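Local coordinates for protein phosphoribosylaminoimidazole-succinocarboxamide synthase (PDB 3U55) that joins L-aspartate to the carboxylate of 5-aminoimidazole-4-carboxylate ribonucleotide at the expense of ATP, a step of de novo purine biosynthesis, at residues A[199-210]-A[223-231]; A[57-68]-A[185-193]. All coordinates share one frame; numbering follows the deposited sequence.

Contact 1: residues A[199-210]-A[223-231]. With SO4 (sulfate ion), chain C.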
loop_
_atom_site.group_PDB
_atom_site.type_symbol
_atom_site.label_atom_id
_atom_site.label_comp_id
_atom_site.label_asym_id
_atom_site.label_seq_id
_atom_site.Cartn_x
_atom_site.Cartn_y
_atom_site.Cartn_z
ATOM N N PHE A 199 13.971 13.605 12.551
ATOM C CA PHE A 199 13.978 14.879 13.269
ATOM C C PHE A 199 14.860 15.866 12.505
ATOM O O PHE A 199 16.034 15.585 12.288
ATOM C CB PHE A 199 14.611 14.721 14.661
ATOM C CG PHE A 199 13.871 13.810 15.616
ATOM C CD1 PHE A 199 12.490 13.892 15.795
ATOM C CD2 PHE A 199 14.591 12.916 16.405
ATOM C CE1 PHE A 199 11.840 13.073 16.720
ATOM C CE2 PHE A 199 13.948 12.089 17.334
ATOM C CZ PHE A 199 12.572 12.167 17.491
ATOM N N TRP A 200 14.311 17.014 12.107
ATOM C CA TRP A 200 15.101 18.065 11.445
ATOM C C TRP A 200 15.167 19.313 12.317
ATOM O O TRP A 200 14.175 19.689 12.944
ATOM C CB TRP A 200 14.489 18.447 10.093
ATOM C CG TRP A 200 14.598 17.418 9.003
ATOM C CD1 TRP A 200 15.162 16.171 9.085
ATOM C CD2 TRP A 200 14.089 17.538 7.667
ATOM N NE1 TRP A 200 15.047 15.520 7.883
ATOM C CE2 TRP A 200 14.396 16.334 6.993
ATOM C CE3 TRP A 200 13.405 18.546 6.975
ATOM C CZ2 TRP A 200 14.041 16.109 5.661
ATOM C CZ3 TRP A 200 13.057 18.324 5.642
ATOM C CH2 TRP A 200 13.375 17.114 5.004
ATOM N N ASP A 201 16.326 19.970 12.353
ATOM C CA ASP A 201 16.409 21.265 13.030
ATOM C C ASP A 201 15.467 22.248 12.332
ATOM O O ASP A 201 15.439 22.307 11.107
ATOM C CB ASP A 201 17.839 21.810 13.025
ATOM C CG ASP A 201 17.916 23.226 13.576
ATOM O OD1 ASP A 201 17.644 23.410 14.773
ATOM O OD2 ASP A 201 18.222 24.151 12.806
ATOM N N ALA A 202 14.691 23.004 13.107
ATOM C CA ALA A 202 13.705 23.929 12.528
ATOM C C ALA A 202 14.359 25.058 11.738
ATOM O O ALA A 202 13.837 25.487 10.709
ATOM C CB ALA A 202 12.783 24.495 13.605
ATOM N N LYS A 203 15.504 25.529 12.222
ATOM C CA LYS A 203 16.232 26.608 11.560
ATOM C C LYS A 203 16.936 26.131 10.279
ATOM O O LYS A 203 16.727 26.697 9.208
ATOM C CB LYS A 203 17.229 27.250 12.532
ATOM C CG LYS A 203 17.768 28.592 12.070
ATOM N N THR A 204 17.734 25.071 10.387
ATOM C CA THR A 204 18.614 24.648 9.293
ATOM C C THR A 204 18.099 23.499 8.410
ATOM O O THR A 204 18.645 23.261 7.327
ATOM C CB THR A 204 20.009 24.253 9.837
ATOM O OG1 THR A 204 19.882 23.087 10.659
ATOM C CG2 THR A 204 20.609 25.394 10.661
ATOM N N LYS A 205 17.071 22.785 8.873
ATOM C CA LYS A 205 16.530 21.601 8.169
ATOM C C LYS A 205 17.469 20.391 8.151
ATOM O O LYS A 205 17.224 19.437 7.413
ATOM C CB LYS A 205 16.095 21.923 6.728
ATOM C CG LYS A 205 14.645 22.363 6.546
ATOM C CD LYS A 205 14.473 23.847 6.778
ATOM C CE LYS A 205 13.669 24.121 8.030
ATOM N NZ LYS A 205 12.214 24.246 7.730
ATOM N N ARG A 206 18.529 20.414 8.956
ATOM C CA ARG A 206 19.472 19.293 8.952
ATOM C C ARG A 206 19.010 18.140 9.852
ATOM O O ARG A 206 18.340 18.357 10.877
ATOM C CB ARG A 206 20.901 19.748 9.282
ATOM C CG ARG A 206 21.256 19.798 10.755
ATOM C CD ARG A 206 22.702 20.266 10.931
ATOM N NE ARG A 206 23.417 19.468 11.927
ATOM C CZ ARG A 206 23.404 19.693 13.239
ATOM N NH1 ARG A 206 22.709 20.706 13.748
ATOM N NH2 ARG A 206 24.091 18.901 14.048
ATOM N N SER A 207 19.384 16.926 9.449
ATOM C CA SER A 207 18.952 15.694 10.110
ATOM C C SER A 207 19.600 15.538 11.472
ATOM O O SER A 207 20.815 15.693 11.615
ATOM C CB SER A 207 19.287 14.478 9.243
ATOM O OG SER A 207 18.528 14.467 8.044
ATOM N N LEU A 208 18.775 15.238 12.470
ATOM C CA LEU A 208 19.256 14.921 13.804
ATOM C C LEU A 208 18.688 13.554 14.188
ATOM O O LEU A 208 17.961 13.418 15.170
ATOM C CB LEU A 208 18.826 16.007 14.791
ATOM C CG LEU A 208 19.420 17.409 14.597
ATOM C CD1 LEU A 208 18.721 18.428 15.486
ATOM C CD2 LEU A 208 20.926 17.396 14.859
ATOM N N ASP A 209 19.035 12.553 13.379
ATOM C CA ASP A 209 18.436 11.223 13.442
ATOM C C ASP A 209 19.301 10.200 12.715
ATOM O O ASP A 209 20.434 10.494 12.317
ATOM C CB ASP A 209 17.027 11.249 12.827
ATOM C CG ASP A 209 17.016 11.801 11.403
ATOM O OD1 ASP A 209 16.088 12.561 11.058
ATOM O OD2 ASP A 209 17.940 11.483 10.628
ATOM N N LYS A 210 18.749 9.003 12.529
ATOM C CA LYS A 210 19.452 7.903 11.877
ATOM C C LYS A 210 19.917 8.187 10.433
ATOM O O LYS A 210 20.810 7.506 9.934
ATOM C CB LYS A 210 18.583 6.644 11.927
ATOM C CG LYS A 210 19.338 5.337 11.738
ATOM C CD LYS A 210 18.355 4.182 11.756
ATOM C CE LYS A 210 19.041 2.868 11.528
ATOM N NZ LYS A 210 18.072 1.729 11.489
ATOM N N ALA A 223 24.741 14.144 16.767
ATOM C CA ALA A 223 23.368 14.457 16.366
ATOM C C ALA A 223 22.355 14.000 17.424
ATOM O O ALA A 223 21.445 14.749 17.778
ATOM C CB ALA A 223 23.048 13.849 15.001
ATOM N N TYR A 224 22.537 12.783 17.942
ATOM C CA TYR A 224 21.635 12.221 18.955
ATOM C C TYR A 224 21.768 12.951 20.294
ATOM O O TYR A 224 20.781 13.110 21.020
ATOM C CB TYR A 224 21.887 10.716 19.145
ATOM C CG TYR A 224 21.319 9.794 18.074
ATOM C CD1 TYR A 224 21.322 10.153 16.720
ATOM C CD2 TYR A 224 20.809 8.539 18.417
ATOM C CE1 TYR A 224 20.819 9.292 15.736
ATOM C CE2 TYR A 224 20.304 7.676 17.447
ATOM C CZ TYR A 224 20.315 8.055 16.111
ATOM O OH TYR A 224 19.808 7.198 15.158
ATOM N N LYS A 225 22.989 13.387 20.615
ATOM C CA LYS A 225 23.234 14.205 21.809
ATOM C C LYS A 225 22.499 15.536 21.711
ATOM O O LYS A 225 21.909 15.996 22.691
ATOM C CB LYS A 225 24.729 14.481 21.997
ATOM C CG LYS A 225 25.530 13.345 22.607
ATOM C CD LYS A 225 27.011 13.718 22.655
ATOM C CE LYS A 225 27.824 12.713 23.444
ATOM N NZ LYS A 225 29.272 13.065 23.464
ATOM N N GLU A 226 22.545 16.140 20.524
ATOM C CA GLU A 226 21.934 17.443 20.273
ATOM C C GLU A 226 20.429 17.373 20.521
ATOM O O GLU A 226 19.866 18.245 21.182
ATOM C CB GLU A 226 22.227 17.902 18.840
ATOM C CG GLU A 226 22.781 19.322 18.733
ATOM C CD GLU A 226 21.713 20.366 18.472
ATOM O OE1 GLU A 226 21.393 21.144 19.399
ATOM O OE2 GLU A 226 21.200 20.414 17.333
ATOM N N ILE A 227 19.794 16.322 19.999
ATOM C CA ILE A 227 18.384 16.036 20.271
ATOM C C ILE A 227 18.136 15.927 21.772
ATOM O O ILE A 227 17.238 16.582 22.306
ATOM C CB ILE A 227 17.907 14.734 19.556
ATOM C CG1 ILE A 227 17.800 14.952 18.046
ATOM C CG2 ILE A 227 16.573 14.239 20.127
ATOM C CD1 ILE A 227 16.664 15.896 17.606
ATOM N N TYR A 228 18.949 15.114 22.447
ATOM C CA TYR A 228 18.810 14.903 23.879
ATOM C C TYR A 228 18.941 16.219 24.651
ATOM O O TYR A 228 18.150 16.492 25.555
ATOM C CB TYR A 228 19.827 13.868 24.383
ATOM C CG TYR A 228 19.766 13.619 25.877
ATOM C CD1 TYR A 228 20.475 14.429 26.767
ATOM C CD2 TYR A 228 19.002 12.576 26.404
ATOM C CE1 TYR A 228 20.420 14.214 28.142
ATOM C CE2 TYR A 228 18.946 12.350 27.785
ATOM C CZ TYR A 228 19.660 13.172 28.643
ATOM O OH TYR A 228 19.618 12.966 30.004
ATOM N N GLU A 229 19.942 17.019 24.286
ATOM C CA GLU A 229 20.213 18.298 24.947
ATOM C C GLU A 229 19.081 19.297 24.755
ATOM O O GLU A 229 18.681 19.976 25.699
ATOM C CB GLU A 229 21.529 18.902 24.449
ATOM C CG GLU A 229 22.775 18.196 24.971
ATOM C CD GLU A 229 24.060 18.695 24.326
ATOM O OE1 GLU A 229 24.143 19.899 23.995
ATOM O OE2 GLU A 229 24.990 17.878 24.152
ATOM N N ARG A 230 18.567 19.379 23.531
ATOM C CA ARG A 230 17.449 20.269 23.223
ATOM C C ARG A 230 16.177 19.901 23.976
ATOM O O ARG A 230 15.425 20.786 24.396
ATOM C CB ARG A 230 17.164 20.275 21.729
ATOM C CG ARG A 230 18.142 21.089 20.938
ATOM C CD ARG A 230 17.491 21.607 19.695
ATOM N NE ARG A 230 18.439 21.641 18.595
ATOM C CZ ARG A 230 18.177 22.141 17.396
ATOM N NH1 ARG A 230 16.984 22.664 17.134
ATOM N NH2 ARG A 230 19.115 22.121 16.462
ATOM N N ILE A 231 15.952 18.598 24.140
ATOM C CA ILE A 231 14.767 18.104 24.831
ATOM C C ILE A 231 14.897 18.260 26.349
ATOM O O ILE A 231 13.986 18.777 27.004
ATOM C CB ILE A 231 14.439 16.640 24.425
ATOM C CG1 ILE A 231 13.895 16.608 22.992
ATOM C CG2 ILE A 231 13.448 16.002 25.400
ATOM C CD1 ILE A 231 13.812 15.226 22.374
HETATM S S SO4 C . 16.663 1.093 7.755
HETATM O O1 SO4 C . 17.321 1.838 8.822
HETATM O O2 SO4 C . 16.921 -0.330 7.941
HETATM O O3 SO4 C . 15.226 1.348 7.818
HETATM O O4 SO4 C . 17.195 1.524 6.463
#
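The backbones of Leu-208 and Ala-223 come nearest, CA to CA 4.9 Å, where the turn after strand 197-201 passes the helix 220-232. Leu-208 lies against four helix residues: its CB packs 3.6 Å from Ile-227 CD1, its CD2 faces Ala-223 CB, and its CD1 sits near Glu-226 OE2 and over one face of the Arg-230 guanidinium. Ile-227 CD1 also reaches Phe-199 CB at 3.8 Å, and the two side chains cross at about a right angle. Strand 199-201 and the returning 206-208 pair like a beta hairpin, through Leu-208 N to Phe-199 O and Asp-201 N to Arg-206 O, and the helix covers one side. Toward the C-terminal part of the helix, Arg-230 NH1 and NH2 converge on the single atom Asp-201 OD1, each at 2.6 Å, with guanidinium and carboxylate planes 75° apart. Side-on, the same guanidinium holds Glu-226 through NE and NH2, the latter 2.8 Å from OE2, so both acids fix its rotation. With CG anti to the backbone N (chi1 173°), Asp-201 carries its carboxylate toward Arg-230; OD2 accepts Thr-204 N in an Asx motif, and Thr-204 OG1 besides. Nearer the helix N-terminus, Tyr-224 OH lies 3.5 Å from Lys-210 CB and hydrogen-bonds to Asp-195.

Contact 2: residues A[57-68]-A[185-193]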
loop_
_atom_site.group_PDB
_atom_site.type_symbol
_atom_site.label_atom_id
_atom_site.label_comp_id
_atom_site.label_asym_id
_atom_site.label_seq_id
_atom_site.Cartn_x
_atom_site.Cartn_y
_atom_site.Cartn_z
ATOM N N PHE A 57 7.609 8.281 25.932
ATOM C CA PHE A 57 6.554 7.439 26.527
ATOM C C PHE A 57 5.832 8.148 27.667
ATOM O O PHE A 57 4.602 8.100 27.750
ATOM C CB PHE A 57 7.091 6.101 27.044
ATOM C CG PHE A 57 7.451 5.108 25.963
ATOM C CD1 PHE A 57 6.666 4.964 24.824
ATOM C CD2 PHE A 57 8.567 4.283 26.115
ATOM C CE1 PHE A 57 7.003 4.029 23.835
ATOM C CE2 PHE A 57 8.912 3.346 25.138
ATOM C CZ PHE A 57 8.132 3.221 23.996
ATOM N N LYS A 58 6.597 8.791 28.548
ATOM C CA LYS A 58 6.012 9.515 29.679
ATOM C C LYS A 58 5.120 10.658 29.206
ATOM O O LYS A 58 4.015 10.838 29.722
ATOM C CB LYS A 58 7.103 10.026 30.625
ATOM C CG LYS A 58 7.685 8.948 31.526
ATOM C CD LYS A 58 8.883 9.474 32.306
ATOM C CE LYS A 58 9.335 8.474 33.362
ATOM N NZ LYS A 58 10.608 8.900 34.012
ATOM N N LEU A 59 5.585 11.404 28.202
ATOM C CA LEU A 59 4.793 12.488 27.609
ATOM C C LEU A 59 3.467 11.982 27.020
ATOM O O LEU A 59 2.402 12.564 27.262
ATOM C CB LEU A 59 5.613 13.238 26.548
ATOM C CG LEU A 59 4.908 14.269 25.657
ATOM C CD1 LEU A 59 4.582 15.550 26.420
ATOM C CD2 LEU A 59 5.779 14.578 24.442
ATOM N N LEU A 60 3.532 10.894 26.257
ATOM C CA LEU A 60 2.332 10.315 25.641
ATOM C C LEU A 60 1.347 9.784 26.681
ATOM O O LEU A 60 0.130 9.955 26.542
ATOM C CB LEU A 60 2.722 9.230 24.636
ATOM C CG LEU A 60 3.543 9.736 23.448
ATOM C CD1 LEU A 60 4.031 8.568 22.615
ATOM C CD2 LEU A 60 2.709 10.701 22.596
ATOM N N GLU A 61 1.873 9.167 27.735
ATOM C CA GLU A 61 1.033 8.658 28.824
ATOM C C GLU A 61 0.256 9.787 29.507
ATOM O O GLU A 61 -0.919 9.623 29.844
ATOM C CB GLU A 61 1.868 7.880 29.845
ATOM C CG GLU A 61 2.326 6.491 29.384
ATOM C CD GLU A 61 1.232 5.431 29.444
ATOM O OE1 GLU A 61 1.483 4.297 28.978
ATOM O OE2 GLU A 61 0.124 5.720 29.950
ATOM N N GLU A 62 0.916 10.930 29.685
ATOM C CA GLU A 62 0.294 12.123 30.272
ATOM C C GLU A 62 -0.848 12.633 29.402
ATOM O O GLU A 62 -1.804 13.229 29.903
ATOM C CB GLU A 62 1.331 13.231 30.462
ATOM C CG GLU A 62 2.306 12.988 31.612
ATOM C CD GLU A 62 3.324 14.110 31.799
ATOM O OE1 GLU A 62 3.888 14.214 32.910
ATOM O OE2 GLU A 62 3.570 14.881 30.848
ATOM N N HIS A 63 -0.736 12.389 28.099
ATOM C CA HIS A 63 -1.761 12.765 27.134
ATOM C C HIS A 63 -2.763 11.636 26.853
ATOM O O HIS A 63 -3.524 11.706 25.890
ATOM C CB HIS A 63 -1.102 13.227 25.832
ATOM C CG HIS A 63 -0.598 14.635 25.876
ATOM N ND1 HIS A 63 0.607 14.979 26.446
ATOM C CD2 HIS A 63 -1.143 15.788 25.423
ATOM C CE1 HIS A 63 0.785 16.283 26.341
ATOM N NE2 HIS A 63 -0.263 16.798 25.725
ATOM N N GLY A 64 -2.767 10.603 27.694
ATOM C CA GLY A 64 -3.762 9.531 27.593
ATOM C C GLY A 64 -3.501 8.431 26.572
ATOM O O GLY A 64 -4.410 7.663 26.240
ATOM N N ILE A 65 -2.266 8.344 26.080
ATOM C CA ILE A 65 -1.864 7.254 25.182
ATOM C C ILE A 65 -1.376 6.071 26.005
ATOM O O ILE A 65 -0.478 6.224 26.834
ATOM C CB ILE A 65 -0.731 7.687 24.194
ATOM C CG1 ILE A 65 -1.140 8.921 23.378
ATOM C CG2 ILE A 65 -0.321 6.521 23.274
ATOM C CD1 ILE A 65 -2.353 8.708 22.486
ATOM N N LYS A 66 -1.965 4.896 25.781
ATOM C CA LYS A 66 -1.491 3.671 26.423
ATOM C C LYS A 66 -0.206 3.188 25.770
ATOM O O LYS A 66 -0.183 2.934 24.567
ATOM C CB LYS A 66 -2.545 2.562 26.345
ATOM C CG LYS A 66 -3.695 2.715 27.310
ATOM C CD LYS A 66 -4.500 1.418 27.404
ATOM C CE LYS A 66 -5.875 1.678 27.984
ATOM N NZ LYS A 66 -6.746 2.346 26.980
ATOM N N THR A 67 0.858 3.066 26.563
ATOM C CA THR A 67 2.139 2.565 26.065
ATOM C C THR A 67 2.603 1.376 26.894
ATOM O O THR A 67 2.097 1.142 28.000
ATOM C CB THR A 67 3.260 3.628 26.083
ATOM O OG1 THR A 67 3.791 3.760 27.408
ATOM C CG2 THR A 67 2.775 4.985 25.571
ATOM N N HIS A 68 3.573 0.636 26.368
ATOM C CA HIS A 68 4.094 -0.528 27.078
ATOM C C HIS A 68 5.087 -0.168 28.196
ATOM O O HIS A 68 5.580 -1.053 28.893
ATOM C CB HIS A 68 4.644 -1.586 26.103
ATOM C CG HIS A 68 5.940 -1.221 25.437
ATOM N ND1 HIS A 68 6.750 -2.166 24.840
ATOM C CD2 HIS A 68 6.557 -0.029 25.257
ATOM C CE1 HIS A 68 7.812 -1.571 24.325
ATOM N NE2 HIS A 68 7.721 -0.275 24.567
ATOM N N ASP A 185 -7.046 -4.067 24.849
ATOM C CA ASP A 185 -6.732 -2.683 24.475
ATOM C C ASP A 185 -5.465 -2.624 23.624
ATOM O O ASP A 185 -4.540 -3.413 23.813
ATOM C CB ASP A 185 -6.538 -1.796 25.712
ATOM C CG ASP A 185 -7.823 -1.582 26.495
ATOM O OD1 ASP A 185 -7.735 -1.388 27.720
ATOM O OD2 ASP A 185 -8.914 -1.594 25.895
ATOM N N ILE A 186 -5.426 -1.660 22.714
ATOM C CA ILE A 186 -4.289 -1.491 21.817
ATOM C C ILE A 186 -3.261 -0.558 22.454
ATOM O O ILE A 186 -3.569 0.584 22.821
ATOM C CB ILE A 186 -4.752 -1.005 20.426
ATOM C CG1 ILE A 186 -5.690 -2.054 19.808
ATOM C CG2 ILE A 186 -3.544 -0.720 19.506
ATOM C CD1 ILE A 186 -6.409 -1.606 18.552
ATOM N N VAL A 187 -2.043 -1.068 22.570
ATOM C CA VAL A 187 -0.981 -0.441 23.347
ATOM C C VAL A 187 0.244 -0.159 22.468
ATOM O O VAL A 187 0.701 -1.032 21.730
ATOM C CB VAL A 187 -0.581 -1.359 24.533
ATOM C CG1 VAL A 187 0.553 -0.755 25.342
ATOM C CG2 VAL A 187 -1.798 -1.636 25.432
ATOM N N LEU A 188 0.754 1.066 22.562
ATOM C CA LEU A 188 1.961 1.479 21.843
ATOM C C LEU A 188 3.186 0.778 22.426
ATOM O O LEU A 188 3.405 0.803 23.645
ATOM C CB LEU A 188 2.130 2.997 21.925
ATOM C CG LEU A 188 3.313 3.574 21.153
ATOM C CD1 LEU A 188 3.182 3.209 19.690
ATOM C CD2 LEU A 188 3.402 5.082 21.335
ATOM N N ALA A 189 3.978 0.154 21.557
ATOM C CA ALA A 189 5.131 -0.646 21.985
ATOM C C ALA A 189 6.443 -0.157 21.363
ATOM O O ALA A 189 6.572 1.029 21.049
ATOM C CB ALA A 189 4.888 -2.126 21.675
ATOM N N ASP A 190 7.411 -1.066 21.210
ATOM C CA ASP A 190 8.721 -0.760 20.620
ATOM C C ASP A 190 9.371 0.476 21.271
ATOM O O ASP A 190 9.368 0.602 22.506
ATOM C CB ASP A 190 8.632 -0.644 19.079
ATOM C CG ASP A 190 9.992 -0.771 18.397
ATOM O OD1 ASP A 190 10.391 0.166 17.672
ATOM O OD2 ASP A 190 10.670 -1.800 18.595
ATOM N N GLU A 191 9.916 1.375 20.451
ATOM C CA GLU A 191 10.680 2.528 20.936
ATOM C C GLU A 191 10.253 3.806 20.225
ATOM O O GLU A 191 9.582 3.757 19.187
ATOM C CB GLU A 191 12.189 2.300 20.714
ATOM C CG GLU A 191 12.613 2.359 19.243
ATOM C CD GLU A 191 14.111 2.178 19.025
ATOM O OE1 GLU A 191 14.897 3.099 19.339
ATOM O OE2 GLU A 191 14.500 1.112 18.512
ATOM N N ILE A 192 10.649 4.946 20.784
ATOM C CA ILE A 192 10.512 6.235 20.104
ATOM C C ILE A 192 11.830 6.969 20.303
ATOM O O ILE A 192 12.140 7.408 21.412
ATOM C CB ILE A 192 9.329 7.090 20.640
ATOM C CG1 ILE A 192 8.005 6.326 20.556
ATOM C CG2 ILE A 192 9.227 8.411 19.866
ATOM C CD1 ILE A 192 6.839 7.036 21.223
ATOM N N SER A 193 12.604 7.082 19.227
ATOM C CA SER A 193 13.972 7.581 19.306
ATOM C C SER A 193 14.429 8.130 17.957
ATOM O O SER A 193 13.724 7.991 16.955
ATOM C CB SER A 193 14.912 6.443 19.727
ATOM O OG SER A 193 15.113 5.549 18.648
HETATM O O HOH W 1 -2.183 3.083 22.606
#
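Lys-66 and His-68 bracket Leu-188 with two backbone bonds: Leu-188 N gives to Lys-66 O at 2.9 Å, and His-68 N gives to Leu-188 O at 2.7 Å, arriving nearly end-on to the carbonyl (172°). Thr-67 and Leu-188 thus make a single beta bridge, with Thr-67 CA adding a CA-H...O contact to Leu-188 O. One face of the His-68 ring is covered by Ala-189, whose CA stands 3.5 Å from the ring centroid and only 3° off its normal, a CH-pi contact. At the ring edge NE2 makes a weak bond to Asp-190 O, the carbonyl that also meets Phe-57 CZ at 3.3 Å near the plane of the phenyl ring. A chi1 of 72° sets His-68 CG between backbone N and carbonyl carbon, folding the imidazole back along 188-190. On the helix side of the bridge, Leu-60 CD1 meets Ile-192 CD1 tip to tip, at a tight 3.5 Å.

Further out, a Schellman motif with Gly-64 at C-prime ends helix 45-62. Strand 186-188 pairs antiparallel with strand 169-180, Val-187 bonding Gly-179, so the contact docks that helix end on the sheet. Glu-61 OE1 accepts from both Thr-67 N and OG1, tying the bridge residue to the last helical turn, and a water donates to Lys-66 O and Ile-186 O. Lys-13 pairs with Asp-190 and Glu-191. With Lys-66 and Asp-185 only a long ion pair, cohesion here rests mainly on backbone bonds and apolar contact.

How the contacts relate
Contact 2 joins the end of helix 45-62 to strand 186-188, and contact 1 joins strand 197-201 to helix 220-232; both strands pair antiparallel with strand 169-180 in one sheet. Their centres are about 22 Å apart, yet the contacts meet where Phe-199 CE2 lies 4.0 Å from Ser-193 C. Helix 45-62 also serves both: Phe-57 and Leu-60 pack in contact 2, while its Leu-48 and Asn-49 touch Tyr-224 of contact 1. A sulfate ion, probably from the crystallisation liquor, lies at the contact 1 side, where Lys-210 NZ donates to its O1 at 2.8 Å and also to Thr-32 O; Arg-214 and Phe-34 N also bind it.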